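Local coordinates for protein adenylyltransferase VopS (PDB 3LET) that transfers AMP from ATP to a threonine of host Rho GTPases, blocking their binding to downstream effectors and so the assembly of actin, at residues M73-G79 / M120-D125; N81-I86 / E127-K132; L141-N147 / K261-H266; R171-W175 / F299-A303; L194-N200 / A290-R295. All blocks are in the same frame, centred on the assembly; numbering follows the deposited sequence.

Contact 1: residues M73-G79 / M120-D125; sequences MLETDSG and MQAVFD
M73 reaches from the last part of helix 58-75 to helix 113-139 and touches M120, Q121 and F124. Its CB lies 4.0 Å from F124 CE2. The chain then bends at both chi2 (-46°) and chi3 (-66°). CG passes near M120 CE, and SD lies 3.8 Å from M120 CB. The two bends bring CE back over one face of the F124 ring, 4.0 Å from its centroid and 21° off the normal. M73 CE also rests against the M120 backbone, 3.4 Å from M120 C. The pair is a Met-aromatic contact in which CE makes the close CH-pi approach and SD stays farther off. S78 OG lies 3.2 Å from F124 CB and near the plane of the ring, at its edge. Q121 crosses T76, its OE1 3.5 Å from T76 CB. Two waters link this OE1 to the backbone N atoms of D77 and S78. T76 OG1 donates to M73 O and accepts from G79 N at 3.1 Å. It thus links M73 O to the first turn of helix 77-86. T76 is the N-cap of that helix, in a tight helix-helix connection packed on helix 113-139 in the N-terminal region of VopS.

Contact 2: residues N81-I86 / E127-K132; sequences NLKALI and EVMHLK
L82 and V128 form the tightest pair here, with L82 CG 3.5 Å from V128 CG2, closer than usual van der Waals contact. V128 has chi1 at 168°, which puts CG1 opposite the backbone N and leaves CG2 anti to the carbonyl carbon, beside N. The two methyls thus serve different partners. CG2 meets L82 and also N81 CB. CG1 meets L85 CD1 at 4.1 Å, the two side chains crossing at about a right angle. L82, L85 and L131 share one rotamer, with CG anti to the carbonyl carbon and a nearly extended chi2. L131 CD1 lies 3.9 Å from L82 CD2 and 4.1 Å from I86 CG2. I86 differs: at chi1 65° its CG1 stands between N and C, and the CG2 methyl makes this contact. K132 touches L85 CD1 with its CG. E127 touches L82 CD2 with its CG, while its carboxylate turns off to S237. The segment axes come within 10.2 Å and make an angle of 31°. This is packing of two helices of the N-terminal region that run in roughly the same direction. Their apolar seam is completed by M244 of helix 238-255, in the Fido range, which covers L85, I86 and L131.

Contact 3: residues L141-N147 / K261-H266; sequences LASTDLN and KDLGKH
A142 N and D262 C lie at the edge of the H266 ring, near its plane. A142 N is 3.7 Å from H266 CE1, and L141 CB is 4.0 Å from the same carbon. L146 CD1 approaches obliquely, 3.6 Å from H266 NE2, the two side chains crossing at about a right angle. Here the loop that follows helix 113-139 packs on helix 260-274 of the Fido domain, so the contact joins the N-terminal region to the catalytic domain. L146 is the main wedge. Its CG is anti to the carbonyl carbon (chi1 -54°). Its CD1 meets H266, while its CB and O lie against K265. K265 bends at chi3 and chi4. This lays its CD against L146 CB and brings K265 CE 3.5 Å from L146 O, while NZ bonds to Y151 O. A water accepts from L146 N at 3.0 Å and may donate to D262 OD2, though it has other acceptors in reach. N147 meets K261 from the opposite direction, with N147 OD1 3.4 Å from K261 CE. N147 and D262 also approach at about a right angle, with their flat groups 31° apart. Their OD1 atoms are both acceptors and do not bond. Y151 covers L141 and L146, and L310 of helix 304-311 covers L141 and K265. An Asx turn shapes the loop: D145 OD1 accepts from N147 N at 2.8 Å, met from above the carboxylate plane.

Contact 4: residues R171-W175 / F299-A303; sequences RAAAW and FNPLA
The loop from helix 281-295 to helix 304-311 of the Fido domain packs here on helix 168-179, through F299, P301 and L302 against R171, A172 and W175. F299 is the central residue. Its CG is anti to the backbone N (chi1 176°), which lays the ring against the helix. A172 CA lies over one face, 3.6 Å from the ring centroid, while P301 N lies over the opposite face. W175 meets the ring rim, with W175 CE3 3.5 Å from F299 CZ. The planes of the tryptophan six-membered ring and the phenylalanine ring are 54° apart, an oblique pairing. P301 CB then covers a face of the W175 five-membered ring as a CH-pi contact, 4.1 Å from its centroid. R171 holds the F299 carbonyl: NH1 donates to F299 O at 2.9 Å, and the acceptor lies close to the guanidinium plane. The guanidinium is also held by E157 in a salt bridge and by N168. A water bridges W175 NE1, 2.9 Å away, to L302 O and so satisfies the indole N-H. L302 N, in contrast, is buried without a partner. W175 also touches R286, an ATP-binding residue by similarity. F299 and W175 thus pack the loop onto helix 168-179 beside the probable nucleotide site of the Fic fold.

Contact 5: residues L194-N200 / A290-R295; sequences LKEYATN and AIAELR
L194 CD1 fits among three side chains of helix 281-295. L194 CD1 lies 3.7 Å from L294 CD1 and also touches I291 CG1 and A290 CB. L194 and L294 cross at about a right angle, whereas L194 and I291 slide past each other in opposite directions. I291 CD1 reaches on to Y197 CB at 3.5 Å. A198 CB adds a looser touch on L294. Helices 184-199 and 281-295 thus pack across each other at -49° for the segments, the second being a helix of the Fic fold. At the far end R295 closes the contact. It is extended from CG to NE and reaches Y197 O side-on with two nitrogens. R295 NH2 donates to Y197 O at 3.0 Å. R295 NE donates to Y197 O at 3.3 Å, the more bent bond of the two (138°). NH2 is positioned further by K202 O. N200 OD1 accepts from K202 N, and N200 ND2 sits over the centre of one Y197 ring face. Farther out, L213 of helix 207-217 packs on both Y197 and I291.

In the fold
From the N terminus, contact 1 joins the turn at 73-79 to helix 113-139. Contact 2 joins 81-86 to the same helix farther on. Each closes a loop of 40 mostly helical residues. The two cross along the chain and touch where F124 packs on L82. Both close before contact 3 opens. Contact 3 ties the loop after helix 113-139 to helix 260-274, closing 113 residues, and crosses contacts 4 and 5. Contact 4 closes 123 residues between helix 168-179 and the loop at 299-303. Contact 5 closes 89 between helices 184-199 and 281-295 and lies wholly within that span. These three cluster: N300 probably bonds to E293, and G264 packs on A292.

Contact 1: residues M73-G79 / M120-D125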
# COMPACT_ATOMS: atom_id res chain seq x y z
N MET A 73 7.82 -16.02 8.97
CA MET A 73 6.54 -15.54 8.45
C MET A 73 6.59 -15.39 6.92
O MET A 73 5.60 -15.63 6.24
CB MET A 73 6.16 -14.20 9.10
CG MET A 73 5.60 -14.31 10.52
SD MET A 73 4.35 -15.61 10.74
CE MET A 73 3.00 -15.03 9.73
N LEU A 74 7.72 -14.97 6.38
CA LEU A 74 7.80 -14.80 4.92
C LEU A 74 7.72 -16.14 4.18
O LEU A 74 7.40 -16.18 2.99
CB LEU A 74 9.11 -14.07 4.55
CG LEU A 74 9.15 -12.61 4.98
CD1 LEU A 74 10.60 -12.08 4.93
CD2 LEU A 74 8.23 -11.74 4.07
N GLU A 75 8.04 -17.25 4.86
CA GLU A 75 7.95 -18.55 4.19
C GLU A 75 6.61 -19.27 4.42
O GLU A 75 6.42 -20.36 3.89
CB GLU A 75 9.11 -19.46 4.60
CG GLU A 75 10.47 -18.92 4.21
CD GLU A 75 10.56 -18.55 2.74
OE1 GLU A 75 10.17 -19.38 1.89
OE2 GLU A 75 11.02 -17.42 2.42
N THR A 76 5.71 -18.70 5.21
CA THR A 76 4.40 -19.35 5.42
C THR A 76 3.56 -19.24 4.14
O THR A 76 3.85 -18.41 3.27
CB THR A 76 3.59 -18.70 6.57
OG1 THR A 76 3.35 -17.33 6.28
CG2 THR A 76 4.36 -18.80 7.91
N ASP A 77 2.53 -20.07 4.03
CA ASP A 77 1.64 -19.97 2.89
C ASP A 77 1.09 -18.55 2.74
O ASP A 77 1.07 -17.99 1.63
CB ASP A 77 0.50 -20.97 3.01
CG ASP A 77 0.92 -22.38 2.65
OD1 ASP A 77 2.14 -22.59 2.42
OD2 ASP A 77 0.04 -23.27 2.59
N SER A 78 0.61 -17.95 3.83
CA SER A 78 0.05 -16.58 3.70
C SER A 78 1.13 -15.57 3.36
O SER A 78 0.89 -14.62 2.62
CB SER A 78 -0.71 -16.15 4.96
OG SER A 78 0.10 -16.24 6.11
N GLY A 79 2.34 -15.77 3.86
CA GLY A 79 3.42 -14.87 3.52
C GLY A 79 3.74 -14.94 2.03
O GLY A 79 4.00 -13.93 1.39
N MET A 120 -0.04 -14.93 13.79
CA MET A 120 0.38 -14.02 12.73
C MET A 120 -0.01 -14.53 11.34
O MET A 120 -0.26 -13.74 10.42
CB MET A 120 1.86 -13.72 12.84
CG MET A 120 2.15 -12.82 14.03
SD MET A 120 3.86 -12.31 14.15
CE MET A 120 4.70 -13.88 14.24
N GLN A 121 -0.08 -15.84 11.15
CA GLN A 121 -0.61 -16.34 9.87
C GLN A 121 -2.07 -15.98 9.72
O GLN A 121 -2.53 -15.72 8.60
CB GLN A 121 -0.43 -17.85 9.74
CG GLN A 121 1.02 -18.23 9.50
CD GLN A 121 1.24 -19.73 9.43
OE1 GLN A 121 1.07 -20.36 8.38
NE2 GLN A 121 1.59 -20.31 10.57
N ALA A 122 -2.83 -15.97 10.82
CA ALA A 122 -4.22 -15.51 10.70
C ALA A 122 -4.28 -14.02 10.36
O ALA A 122 -5.13 -13.59 9.58
CB ALA A 122 -5.01 -15.83 12.00
N VAL A 123 -3.37 -13.21 10.92
CA VAL A 123 -3.34 -11.79 10.60
C VAL A 123 -3.04 -11.63 9.11
O VAL A 123 -3.73 -10.90 8.43
CB VAL A 123 -2.29 -11.02 11.44
CG1 VAL A 123 -2.08 -9.60 10.89
CG2 VAL A 123 -2.70 -10.99 12.92
N PHE A 124 -2.04 -12.34 8.60
CA PHE A 124 -1.68 -12.28 7.16
C PHE A 124 -2.85 -12.75 6.30
O PHE A 124 -3.15 -12.14 5.25
CB PHE A 124 -0.49 -13.21 6.85
CG PHE A 124 0.88 -12.60 7.06
CD1 PHE A 124 1.05 -11.40 7.74
CD2 PHE A 124 2.00 -13.25 6.57
CE1 PHE A 124 2.29 -10.87 7.92
CE2 PHE A 124 3.27 -12.72 6.77
CZ PHE A 124 3.40 -11.52 7.46
N ASP A 125 -3.53 -13.83 6.70
CA ASP A 125 -4.65 -14.37 5.91
C ASP A 125 -5.75 -13.31 5.78
O ASP A 125 -6.44 -13.22 4.73
CB ASP A 125 -5.27 -15.59 6.59
CG ASP A 125 -4.55 -16.92 6.28
OD1 ASP A 125 -3.86 -17.04 5.25
OD2 ASP A 125 -4.72 -17.88 7.07
O HOH W 1 2.24 -21.99 6.25
O HOH W 2 -0.17 -19.14 6.37

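Contact 2: residues N81-I86 / E127-K132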
# COMPACT_ATOMS: atom_id res chain seq x y z
N ASN A 81 1.51 -15.83 -0.24
CA ASN A 81 0.34 -15.24 -0.90
C ASN A 81 0.49 -13.71 -0.97
O ASN A 81 0.18 -13.11 -1.98
CB ASN A 81 -0.94 -15.58 -0.12
CG ASN A 81 -1.31 -17.04 -0.19
OD1 ASN A 81 -0.84 -17.78 -1.06
ND2 ASN A 81 -2.18 -17.48 0.73
N LEU A 82 1.00 -13.09 0.09
CA LEU A 82 1.19 -11.64 0.11
C LEU A 82 2.31 -11.28 -0.83
O LEU A 82 2.25 -10.28 -1.53
CB LEU A 82 1.54 -11.13 1.51
CG LEU A 82 0.35 -11.08 2.46
CD1 LEU A 82 0.85 -10.92 3.92
CD2 LEU A 82 -0.58 -9.91 2.06
N LYS A 83 3.37 -12.08 -0.83
CA LYS A 83 4.45 -11.83 -1.76
C LYS A 83 3.91 -11.78 -3.19
O LYS A 83 4.28 -10.92 -3.98
CB LYS A 83 5.51 -12.93 -1.63
CG LYS A 83 6.50 -12.93 -2.80
CD LYS A 83 7.71 -13.82 -2.49
CE LYS A 83 8.31 -14.39 -3.75
NZ LYS A 83 8.65 -13.34 -4.74
N ALA A 84 3.03 -12.73 -3.52
CA ALA A 84 2.48 -12.80 -4.88
C ALA A 84 1.69 -11.52 -5.20
O ALA A 84 1.64 -11.09 -6.35
CB ALA A 84 1.59 -14.05 -5.02
N LEU A 85 1.09 -10.92 -4.18
CA LEU A 85 0.24 -9.75 -4.38
C LEU A 85 1.00 -8.42 -4.42
O LEU A 85 0.71 -7.57 -5.27
CB LEU A 85 -0.82 -9.67 -3.28
CG LEU A 85 -1.97 -10.68 -3.39
CD1 LEU A 85 -2.64 -10.82 -2.06
CD2 LEU A 85 -3.00 -10.22 -4.43
N ILE A 86 1.93 -8.22 -3.48
CA ILE A 86 2.51 -6.88 -3.30
C ILE A 86 4.04 -6.86 -3.43
O ILE A 86 4.65 -5.80 -3.34
CB ILE A 86 2.07 -6.24 -1.95
CG1 ILE A 86 2.64 -7.04 -0.77
CG2 ILE A 86 0.54 -6.18 -1.86
CD1 ILE A 86 2.24 -6.47 0.59
N GLU A 127 -5.32 -10.07 5.91
CA GLU A 127 -4.83 -9.03 5.00
C GLU A 127 -4.98 -9.51 3.56
O GLU A 127 -5.48 -8.78 2.70
CB GLU A 127 -3.37 -8.69 5.30
CG GLU A 127 -2.79 -7.60 4.38
CD GLU A 127 -3.36 -6.19 4.62
OE1 GLU A 127 -4.25 -6.03 5.48
OE2 GLU A 127 -2.91 -5.23 3.94
N VAL A 128 -4.56 -10.74 3.28
CA VAL A 128 -4.69 -11.29 1.92
C VAL A 128 -6.16 -11.24 1.46
O VAL A 128 -6.44 -10.84 0.33
CB VAL A 128 -4.19 -12.75 1.86
CG1 VAL A 128 -4.59 -13.41 0.52
CG2 VAL A 128 -2.66 -12.80 2.07
N MET A 129 -7.09 -11.66 2.31
CA MET A 129 -8.50 -11.61 1.96
C MET A 129 -8.92 -10.20 1.51
O MET A 129 -9.70 -10.03 0.57
CB MET A 129 -9.35 -12.00 3.17
CG MET A 129 -9.48 -13.48 3.39
SD MET A 129 -10.68 -13.82 4.69
CE MET A 129 -12.07 -12.85 4.09
N HIS A 130 -8.45 -9.21 2.24
CA HIS A 130 -8.93 -7.83 2.03
C HIS A 130 -8.34 -7.23 0.78
O HIS A 130 -9.02 -6.50 0.06
CB HIS A 130 -8.60 -6.97 3.26
CG HIS A 130 -9.31 -7.43 4.50
ND1 HIS A 130 -8.85 -7.17 5.77
CD2 HIS A 130 -10.43 -8.18 4.64
CE1 HIS A 130 -9.68 -7.71 6.65
NE2 HIS A 130 -10.64 -8.33 5.99
N LEU A 131 -7.08 -7.54 0.51
CA LEU A 131 -6.46 -7.05 -0.72
C LEU A 131 -7.16 -7.71 -1.89
O LEU A 131 -7.39 -7.09 -2.93
CB LEU A 131 -4.98 -7.41 -0.76
CG LEU A 131 -4.21 -6.81 0.42
CD1 LEU A 131 -2.73 -7.14 0.33
CD2 LEU A 131 -4.39 -5.30 0.50
N LYS A 132 -7.46 -9.00 -1.76
CA LYS A 132 -8.05 -9.70 -2.89
C LYS A 132 -9.47 -9.24 -3.14
O LYS A 132 -9.94 -9.30 -4.27
CB LYS A 132 -8.05 -11.22 -2.66
CG LYS A 132 -6.65 -11.79 -2.87
CD LYS A 132 -6.69 -13.30 -2.95
CE LYS A 132 -5.43 -13.85 -3.55
NZ LYS A 132 -5.48 -15.34 -3.65

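Contact 3: residues L141-N147 / K261-H266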
# COMPACT_ATOMS: atom_id res chain seq x y z
N LEU A 141 -12.76 -4.05 -13.57
CA LEU A 141 -13.13 -2.92 -14.42
C LEU A 141 -12.56 -3.12 -15.83
O LEU A 141 -13.11 -2.65 -16.82
CB LEU A 141 -12.62 -1.59 -13.84
CG LEU A 141 -13.12 -1.19 -12.46
CD1 LEU A 141 -12.36 0.04 -11.93
CD2 LEU A 141 -14.62 -0.91 -12.51
N ALA A 142 -11.44 -3.82 -15.92
CA ALA A 142 -10.83 -4.10 -17.21
C ALA A 142 -11.74 -4.92 -18.13
O ALA A 142 -11.50 -5.00 -19.34
CB ALA A 142 -9.49 -4.80 -17.01
N SER A 143 -12.80 -5.51 -17.57
CA SER A 143 -13.76 -6.29 -18.36
C SER A 143 -15.17 -5.73 -18.30
O SER A 143 -16.14 -6.45 -18.52
CB SER A 143 -13.84 -7.73 -17.84
OG SER A 143 -12.56 -8.31 -17.74
N THR A 144 -15.29 -4.45 -17.96
CA THR A 144 -16.60 -3.81 -17.90
C THR A 144 -16.62 -2.71 -18.95
O THR A 144 -15.56 -2.17 -19.27
CB THR A 144 -16.82 -3.21 -16.51
OG1 THR A 144 -16.59 -4.22 -15.52
CG2 THR A 144 -18.23 -2.69 -16.36
N ASP A 145 -17.79 -2.37 -19.50
CA ASP A 145 -17.89 -1.23 -20.41
C ASP A 145 -17.92 0.08 -19.63
O ASP A 145 -18.94 0.45 -19.03
CB ASP A 145 -19.14 -1.35 -21.30
CG ASP A 145 -19.26 -0.20 -22.31
OD1 ASP A 145 -18.44 0.74 -22.26
OD2 ASP A 145 -20.18 -0.25 -23.16
N LEU A 146 -16.80 0.80 -19.63
CA LEU A 146 -16.69 2.01 -18.85
C LEU A 146 -17.19 3.23 -19.62
O LEU A 146 -16.94 4.36 -19.22
CB LEU A 146 -15.22 2.23 -18.42
CG LEU A 146 -14.57 1.06 -17.69
CD1 LEU A 146 -13.10 1.37 -17.45
CD2 LEU A 146 -15.27 0.75 -16.36
N ASN A 147 -17.92 3.01 -20.70
CA ASN A 147 -18.45 4.13 -21.47
C ASN A 147 -19.97 4.20 -21.38
O ASN A 147 -20.57 5.12 -21.91
CB ASN A 147 -18.02 4.04 -22.94
CG ASN A 147 -16.53 3.83 -23.10
OD1 ASN A 147 -15.72 4.55 -22.51
ND2 ASN A 147 -16.17 2.85 -23.91
N LYS A 261 -8.48 6.52 -23.28
CA LYS A 261 -9.66 7.24 -22.80
C LYS A 261 -10.16 6.62 -21.49
O LYS A 261 -10.96 7.24 -20.77
CB LYS A 261 -10.78 7.24 -23.85
CG LYS A 261 -11.43 5.88 -24.04
CD LYS A 261 -12.67 5.96 -24.94
CE LYS A 261 -13.79 6.76 -24.28
NZ LYS A 261 -14.99 6.86 -25.16
N ASP A 262 -9.71 5.41 -21.18
CA ASP A 262 -10.11 4.76 -19.92
C ASP A 262 -9.02 4.75 -18.83
O ASP A 262 -9.28 4.32 -17.70
CB ASP A 262 -10.52 3.29 -20.16
CG ASP A 262 -11.79 3.16 -21.02
OD1 ASP A 262 -12.62 4.10 -21.05
OD2 ASP A 262 -11.95 2.10 -21.67
N LEU A 263 -7.82 5.18 -19.16
CA LEU A 263 -6.72 5.10 -18.19
C LEU A 263 -7.04 5.90 -16.93
O LEU A 263 -6.75 5.45 -15.82
CB LEU A 263 -5.41 5.60 -18.82
CG LEU A 263 -4.22 5.65 -17.88
CD1 LEU A 263 -3.90 4.25 -17.36
CD2 LEU A 263 -3.02 6.28 -18.56
N GLY A 264 -7.61 7.10 -17.08
CA GLY A 264 -7.90 7.90 -15.90
C GLY A 264 -8.78 7.15 -14.91
O GLY A 264 -8.60 7.21 -13.70
N LYS A 265 -9.78 6.46 -15.43
CA LYS A 265 -10.71 5.70 -14.59
C LYS A 265 -9.99 4.61 -13.81
O LYS A 265 -10.30 4.37 -12.63
CB LYS A 265 -11.81 5.06 -15.44
CG LYS A 265 -12.74 6.10 -16.00
CD LYS A 265 -13.92 5.45 -16.72
CE LYS A 265 -14.34 6.25 -17.93
NZ LYS A 265 -15.30 7.27 -17.53
N HIS A 266 -9.09 3.91 -14.48
CA HIS A 266 -8.36 2.81 -13.84
C HIS A 266 -7.40 3.34 -12.78
O HIS A 266 -7.20 2.71 -11.75
CB HIS A 266 -7.58 2.00 -14.87
CG HIS A 266 -8.44 1.13 -15.71
ND1 HIS A 266 -8.86 -0.12 -15.30
CD2 HIS A 266 -8.99 1.32 -16.94
CE1 HIS A 266 -9.62 -0.66 -16.24
NE2 HIS A 266 -9.71 0.19 -17.25
O HOH W 3 -14.51 0.05 -21.34

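Contact 4: residues R171-W175 / F299-A303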
# COMPACT_ATOMS: atom_id res chain seq x y z
N ARG A 171 -11.04 23.50 -16.47
CA ARG A 171 -12.22 22.73 -16.06
C ARG A 171 -11.82 21.59 -15.11
O ARG A 171 -12.48 21.34 -14.11
CB ARG A 171 -12.94 22.13 -17.29
CG ARG A 171 -13.60 23.22 -18.17
CD ARG A 171 -14.30 22.62 -19.39
NE ARG A 171 -15.32 21.65 -18.97
CZ ARG A 171 -15.28 20.35 -19.23
NH1 ARG A 171 -14.29 19.82 -19.95
NH2 ARG A 171 -16.27 19.59 -18.80
N ALA A 172 -10.74 20.90 -15.45
CA ALA A 172 -10.28 19.78 -14.62
C ALA A 172 -9.84 20.31 -13.26
O ALA A 172 -10.18 19.74 -12.24
CB ALA A 172 -9.15 19.05 -15.30
N ALA A 173 -9.09 21.41 -13.25
CA ALA A 173 -8.69 22.04 -11.98
C ALA A 173 -9.90 22.38 -11.12
O ALA A 173 -9.93 22.05 -9.94
CB ALA A 173 -7.82 23.28 -12.20
N ALA A 174 -10.91 23.01 -11.70
CA ALA A 174 -12.13 23.34 -10.96
C ALA A 174 -12.82 22.14 -10.36
O ALA A 174 -13.37 22.21 -9.25
CB ALA A 174 -13.14 24.08 -11.89
N TRP A 175 -12.81 21.04 -11.10
CA TRP A 175 -13.46 19.80 -10.67
C TRP A 175 -12.71 19.26 -9.47
O TRP A 175 -13.33 18.92 -8.46
CB TRP A 175 -13.44 18.78 -11.80
CG TRP A 175 -13.96 17.43 -11.38
CD1 TRP A 175 -15.25 17.08 -11.01
CD2 TRP A 175 -13.20 16.23 -11.34
NE1 TRP A 175 -15.31 15.73 -10.73
CE2 TRP A 175 -14.07 15.19 -10.93
CE3 TRP A 175 -11.86 15.92 -11.62
CZ2 TRP A 175 -13.63 13.88 -10.77
CZ3 TRP A 175 -11.44 14.62 -11.47
CH2 TRP A 175 -12.31 13.63 -11.04
N PHE A 299 -11.58 16.33 -21.20
CA PHE A 299 -11.86 16.25 -19.77
C PHE A 299 -13.34 16.06 -19.54
O PHE A 299 -14.15 16.92 -19.84
CB PHE A 299 -11.37 17.46 -18.97
CG PHE A 299 -11.77 17.36 -17.53
CD1 PHE A 299 -11.27 16.32 -16.74
CD2 PHE A 299 -12.73 18.19 -16.99
CE1 PHE A 299 -11.67 16.17 -15.46
CE2 PHE A 299 -13.15 18.03 -15.69
CZ PHE A 299 -12.60 17.02 -14.91
N ASN A 300 -13.68 14.89 -19.01
CA ASN A 300 -15.05 14.54 -18.67
C ASN A 300 -15.15 14.35 -17.16
O ASN A 300 -14.56 13.42 -16.62
CB ASN A 300 -15.40 13.22 -19.35
CG ASN A 300 -15.13 13.25 -20.86
OD1 ASN A 300 -15.86 13.89 -21.61
ND2 ASN A 300 -14.08 12.55 -21.30
N PRO A 301 -15.87 15.24 -16.46
CA PRO A 301 -15.91 15.10 -14.99
C PRO A 301 -16.74 13.86 -14.61
O PRO A 301 -17.66 13.50 -15.34
CB PRO A 301 -16.60 16.40 -14.56
CG PRO A 301 -17.44 16.77 -15.75
CD PRO A 301 -16.54 16.47 -16.90
N LEU A 302 -16.40 13.21 -13.51
CA LEU A 302 -17.11 12.00 -13.09
C LEU A 302 -18.32 12.31 -12.24
O LEU A 302 -18.22 13.07 -11.29
CB LEU A 302 -16.18 11.10 -12.25
CG LEU A 302 -15.01 10.45 -12.99
CD1 LEU A 302 -14.03 9.77 -12.00
CD2 LEU A 302 -15.52 9.46 -14.01
N ALA A 303 -19.45 11.67 -12.53
CA ALA A 303 -20.60 11.73 -11.62
C ALA A 303 -20.22 11.01 -10.32
O ALA A 303 -19.34 10.17 -10.32
CB ALA A 303 -21.81 11.06 -12.25
O HOH W 4 -17.43 17.40 -20.31
O HOH W 5 -17.05 14.05 -9.11

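Contact 5: residues L194-N200 / A290-R295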
# COMPACT_ATOMS: atom_id res chain seq x y z
N LEU A 194 -1.48 20.44 -11.60
CA LEU A 194 -2.18 19.82 -12.70
C LEU A 194 -1.56 20.29 -14.04
O LEU A 194 -1.32 19.49 -14.96
CB LEU A 194 -3.65 20.20 -12.66
CG LEU A 194 -4.50 19.63 -13.79
CD1 LEU A 194 -4.46 18.11 -13.87
CD2 LEU A 194 -5.94 20.12 -13.58
N LYS A 195 -1.30 21.58 -14.14
CA LYS A 195 -0.68 22.11 -15.36
C LYS A 195 0.69 21.49 -15.56
O LYS A 195 1.09 21.14 -16.68
CB LYS A 195 -0.53 23.63 -15.28
CG LYS A 195 -1.88 24.36 -15.30
CD LYS A 195 -1.63 25.88 -15.37
CE LYS A 195 -2.78 26.67 -14.81
NZ LYS A 195 -3.96 26.63 -15.69
N GLU A 196 1.43 21.42 -14.46
CA GLU A 196 2.77 20.85 -14.50
C GLU A 196 2.79 19.38 -14.99
O GLU A 196 3.55 19.04 -15.89
CB GLU A 196 3.41 20.96 -13.11
CG GLU A 196 4.85 20.46 -13.06
CD GLU A 196 5.49 20.64 -11.69
OE1 GLU A 196 5.00 21.45 -10.89
OE2 GLU A 196 6.50 19.97 -11.43
N TYR A 197 1.96 18.52 -14.40
CA TYR A 197 1.92 17.12 -14.86
C TYR A 197 1.20 16.93 -16.20
O TYR A 197 1.38 15.92 -16.88
CB TYR A 197 1.32 16.21 -13.78
CG TYR A 197 2.36 15.90 -12.72
CD1 TYR A 197 2.79 16.88 -11.84
CD2 TYR A 197 2.95 14.64 -12.65
CE1 TYR A 197 3.77 16.61 -10.89
CE2 TYR A 197 3.93 14.35 -11.69
CZ TYR A 197 4.33 15.34 -10.81
OH TYR A 197 5.30 15.07 -9.86
N ALA A 198 0.39 17.88 -16.60
CA ALA A 198 -0.22 17.76 -17.92
C ALA A 198 0.85 17.85 -19.01
O ALA A 198 0.70 17.27 -20.09
CB ALA A 198 -1.26 18.86 -18.11
N THR A 199 1.94 18.55 -18.70
CA THR A 199 2.94 18.88 -19.71
C THR A 199 4.32 18.29 -19.45
O THR A 199 5.21 18.44 -20.29
CB THR A 199 3.08 20.43 -19.84
OG1 THR A 199 3.59 20.98 -18.62
CG2 THR A 199 1.74 21.06 -20.12
N ASN A 200 4.54 17.63 -18.31
CA ASN A 200 5.92 17.26 -17.97
C ASN A 200 6.33 15.89 -18.46
O ASN A 200 7.47 15.49 -18.26
CB ASN A 200 6.20 17.40 -16.47
CG ASN A 200 5.45 16.39 -15.63
OD1 ASN A 200 4.71 15.55 -16.14
ND2 ASN A 200 5.64 16.47 -14.31
N ALA A 290 -7.66 13.32 -13.88
CA ALA A 290 -7.57 14.56 -14.67
C ALA A 290 -6.32 14.58 -15.54
O ALA A 290 -6.38 14.98 -16.69
CB ALA A 290 -7.59 15.80 -13.78
N ILE A 291 -5.17 14.20 -15.00
CA ILE A 291 -3.97 14.21 -15.81
C ILE A 291 -4.12 13.25 -16.98
O ILE A 291 -3.77 13.58 -18.11
CB ILE A 291 -2.74 13.80 -14.99
CG1 ILE A 291 -2.46 14.85 -13.90
CG2 ILE A 291 -1.51 13.62 -15.90
CD1 ILE A 291 -1.48 14.30 -12.82
N ALA A 292 -4.63 12.05 -16.71
CA ALA A 292 -4.83 11.06 -17.79
C ALA A 292 -5.77 11.64 -18.86
O ALA A 292 -5.53 11.52 -20.06
CB ALA A 292 -5.39 9.73 -17.25
N GLU A 293 -6.82 12.30 -18.41
CA GLU A 293 -7.79 12.87 -19.35
C GLU A 293 -7.14 13.94 -20.21
O GLU A 293 -7.38 14.01 -21.43
CB GLU A 293 -8.95 13.51 -18.60
CG GLU A 293 -9.92 12.53 -17.98
CD GLU A 293 -10.79 11.89 -19.05
OE1 GLU A 293 -11.74 12.55 -19.52
OE2 GLU A 293 -10.52 10.74 -19.41
N LEU A 294 -6.34 14.79 -19.58
CA LEU A 294 -5.78 15.94 -20.28
C LEU A 294 -4.76 15.44 -21.30
O LEU A 294 -4.69 15.95 -22.42
CB LEU A 294 -5.15 16.95 -19.31
CG LEU A 294 -6.15 17.67 -18.40
CD1 LEU A 294 -5.42 18.57 -17.44
CD2 LEU A 294 -7.19 18.48 -19.21
N ARG A 295 -4.00 14.41 -20.93
CA ARG A 295 -3.03 13.85 -21.86
C ARG A 295 -3.73 13.20 -23.05
O ARG A 295 -3.10 12.96 -24.09
CB ARG A 295 -2.12 12.85 -21.15
CG ARG A 295 -1.20 13.54 -20.15
CD ARG A 295 -0.29 12.54 -19.46
NE ARG A 295 0.70 13.20 -18.60
CZ ARG A 295 1.63 12.53 -17.94
NH1 ARG A 295 1.67 11.19 -18.04
NH2 ARG A 295 2.50 13.17 -17.18